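Local coordinates for protein discoidin-2 (Dictyostelium discoideum, PDB 2VM9) that binds galactose and N-acetylgalactosamine as a homotrimeric lectin and may take part in forming the spore coat, at the interface of chains A and B. Coordinates in Å, arbitrary orientation; residue numbers count along the deposited sequence, not the author numbering. Chains: chain A/B, Discoidin-2.

The interface of chains A and B. Residues chain A 157, 159-160; chain B 163-165, 193-196, 254.
The linker of chain A, a loop carrying A:Lys157, A:Tyr159 and A:Ser160, lies against chain B where the start of strand 163-170 meets the loop B:Val193 to B:Leu196. A:Tyr159 is the main contact and hides 129 Å² of its surface. With chi1 at 55°, its CG is tucked between backbone N and C, which turns the ring out of the loop toward chain B. The ring lies between two side chains. A:Lys157 CB of its own chain lies over the rim of one face, 3.3 Å above the ring plane of A:Tyr159. B:Phe195 CD1 approaches the opposite face near the rim. B:Ser163 OG lies level with the ring at its rim. The B:Gln165 amide lies under the CD2–CE2 rim, on the B:Phe195 side of the ring and nearly parallel to it (17°), with its NE2 3.4 Å from A:Tyr159 CD2.

The backbone carbonyl O of B:Glu194 takes two hydrogen bonds from chain A. The A:Lys157 side-chain amine NZ donates at 2.9 Å to B:Glu194 O, nearly along the C=O axis. The lysine chain bends at chi2 to reach it, and A:Lys157 CE packs 3.8 Å from B:Leu196 CD2. The A:Tyr159 phenol OH donates a longer bond of 3.3 Å to B:Glu194 O, meeting the carbonyl at 119°. Backbone B:Val164 N also donates a long hydrogen bond, 3.3 Å, to A:Tyr159 O.

B:Val193 fixes the B:Gln165 amide. NE2 of B:Gln165 donates to B:Val193 O at 2.7 Å, and OE1 accepts from B:Val193 N on a lone pair. NE2 also sits over the centre of the B:Phe195 ring. A:Ser160 OG donates to A:Lys157 O and braces the loop. The patch docks the linker following one subunit's beta-sandwich region onto its neighbour's lectin-like region in the homotrimer.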
loop_
_atom_site.group_PDB
_atom_site.type_symbol
_atom_site.label_atom_id
_atom_site.label_comp_id
_atom_site.label_asym_id
_atom_site.label_seq_id
_atom_site.Cartn_x
_atom_site.Cartn_y
_atom_site.Cartn_z
ATOM N N LYS A 157 8.008 -8.324 -0.373
ATOM C CA LYS A 157 8.442 -9.133 -1.516
ATOM C C LYS A 157 8.471 -8.250 -2.766
ATOM O O LYS A 157 7.737 -7.277 -2.840
ATOM C CB LYS A 157 7.461 -10.285 -1.713
ATOM C CG LYS A 157 7.403 -11.274 -0.563
ATOM C CD LYS A 157 8.461 -12.352 -0.734
ATOM C CE LYS A 157 8.195 -13.538 0.186
ATOM N NZ LYS A 157 8.939 -14.759 -0.262
ATOM N N TYR A 159 7.308 -8.850 -5.521
ATOM C CA TYR A 159 6.024 -9.001 -6.223
ATOM C C TYR A 159 4.848 -8.261 -5.586
ATOM O O TYR A 159 3.717 -8.356 -6.074
ATOM C CB TYR A 159 5.671 -10.490 -6.386
ATOM C CG TYR A 159 5.649 -11.333 -5.122
ATOM C CD1 TYR A 159 4.779 -11.051 -4.061
ATOM C CD2 TYR A 159 6.487 -12.438 -5.000
ATOM C CE1 TYR A 159 4.767 -11.858 -2.903
ATOM C CE2 TYR A 159 6.483 -13.240 -3.871
ATOM C CZ TYR A 159 5.632 -12.953 -2.830
ATOM O OH TYR A 159 5.658 -13.772 -1.720
ATOM N N SER A 160 5.081 -7.537 -4.491
ATOM C CA SER A 160 3.947 -6.930 -3.790
ATOM C C SER A 160 3.595 -5.553 -4.344
ATOM O O SER A 160 4.442 -4.856 -4.895
ATOM C CB SER A 160 4.215 -6.847 -2.295
ATOM O OG SER A 160 5.417 -6.164 -2.101
ATOM N N SER B 163 -0.610 -9.474 -4.341
ATOM C CA SER B 163 0.714 -9.708 -4.884
ATOM C C SER B 163 0.505 -10.575 -6.128
ATOM O O SER B 163 -0.448 -11.361 -6.188
ATOM C CB SER B 163 1.569 -10.466 -3.876
ATOM O OG SER B 163 1.942 -9.633 -2.770
ATOM N N VAL B 164 1.387 -10.411 -7.108
ATOM C CA VAL B 164 1.191 -11.017 -8.429
ATOM C C VAL B 164 2.534 -11.502 -8.982
ATOM O O VAL B 164 3.527 -10.801 -8.901
ATOM C CB VAL B 164 0.551 -9.993 -9.421
ATOM C CG1 VAL B 164 0.538 -10.528 -10.852
ATOM C CG2 VAL B 164 -0.870 -9.602 -8.995
ATOM N N GLN B 165 2.557 -12.706 -9.548
ATOM C CA GLN B 165 3.681 -13.120 -10.383
ATOM C C GLN B 165 3.092 -13.681 -11.666
ATOM O O GLN B 165 1.972 -14.195 -11.676
ATOM C CB GLN B 165 4.559 -14.159 -9.704
ATOM C CG GLN B 165 5.240 -13.672 -8.408
ATOM C CD GLN B 165 6.127 -14.715 -7.825
ATOM O OE1 GLN B 165 7.202 -15.013 -8.368
ATOM N NE2 GLN B 165 5.688 -15.313 -6.726
ATOM N N VAL B 193 9.561 -16.467 -7.454
ATOM C CA VAL B 193 9.787 -16.354 -6.005
ATOM C C VAL B 193 8.684 -17.090 -5.265
ATOM O O VAL B 193 7.530 -17.071 -5.709
ATOM C CB VAL B 193 9.769 -14.845 -5.557
ATOM C CG1 VAL B 193 9.980 -14.700 -4.041
ATOM C CG2 VAL B 193 10.802 -14.054 -6.306
ATOM N N GLU B 194 9.009 -17.729 -4.142
ATOM C CA GLU B 194 7.994 -18.432 -3.362
ATOM C C GLU B 194 7.061 -17.433 -2.672
ATOM O O GLU B 194 7.519 -16.449 -2.071
ATOM C CB GLU B 194 8.617 -19.396 -2.340
ATOM C CG GLU B 194 7.584 -20.180 -1.546
ATOM C CD GLU B 194 8.175 -21.200 -0.575
ATOM O OE1 GLU B 194 9.413 -21.304 -0.462
ATOM O OE2 GLU B 194 7.381 -21.924 0.050
ATOM N N PHE B 195 5.757 -17.661 -2.800
ATOM C CA PHE B 195 4.751 -16.850 -2.127
ATOM C C PHE B 195 4.718 -17.185 -0.625
ATOM O O PHE B 195 5.106 -18.282 -0.208
ATOM C CB PHE B 195 3.348 -17.122 -2.693
ATOM C CG PHE B 195 3.056 -16.464 -4.035
ATOM C CD1 PHE B 195 2.824 -15.104 -4.133
ATOM C CD2 PHE B 195 2.921 -17.239 -5.180
ATOM C CE1 PHE B 195 2.506 -14.502 -5.361
ATOM C CE2 PHE B 195 2.606 -16.643 -6.421
ATOM C CZ PHE B 195 2.398 -15.287 -6.512
ATOM N N LEU B 196 4.192 -16.253 0.171
ATOM C CA LEU B 196 3.976 -16.511 1.603
ATOM C C LEU B 196 2.760 -17.402 1.883
ATOM O O LEU B 196 2.736 -18.157 2.867
ATOM C CB LEU B 196 3.884 -15.186 2.374
ATOM C CG LEU B 196 5.172 -14.359 2.356
ATOM C CD1 LEU B 196 4.960 -13.011 3.058
ATOM C CD2 LEU B 196 6.304 -15.154 2.996
ATOM N N GLU B 254 -1.801 -13.444 -5.112
ATOM C CA GLU B 254 -1.853 -13.790 -3.685
ATOM C C GLU B 254 -2.591 -12.699 -2.942
ATOM O O GLU B 254 -2.227 -11.528 -3.056
ATOM C CB GLU B 254 -0.436 -13.920 -3.119
ATOM C CG GLU B 254 -0.430 -14.463 -1.687
ATOM C CD GLU B 254 0.880 -14.244 -0.952
ATOM O OE1 GLU B 254 1.649 -13.334 -1.324
ATOM O OE2 GLU B 254 1.108 -14.976 0.035
#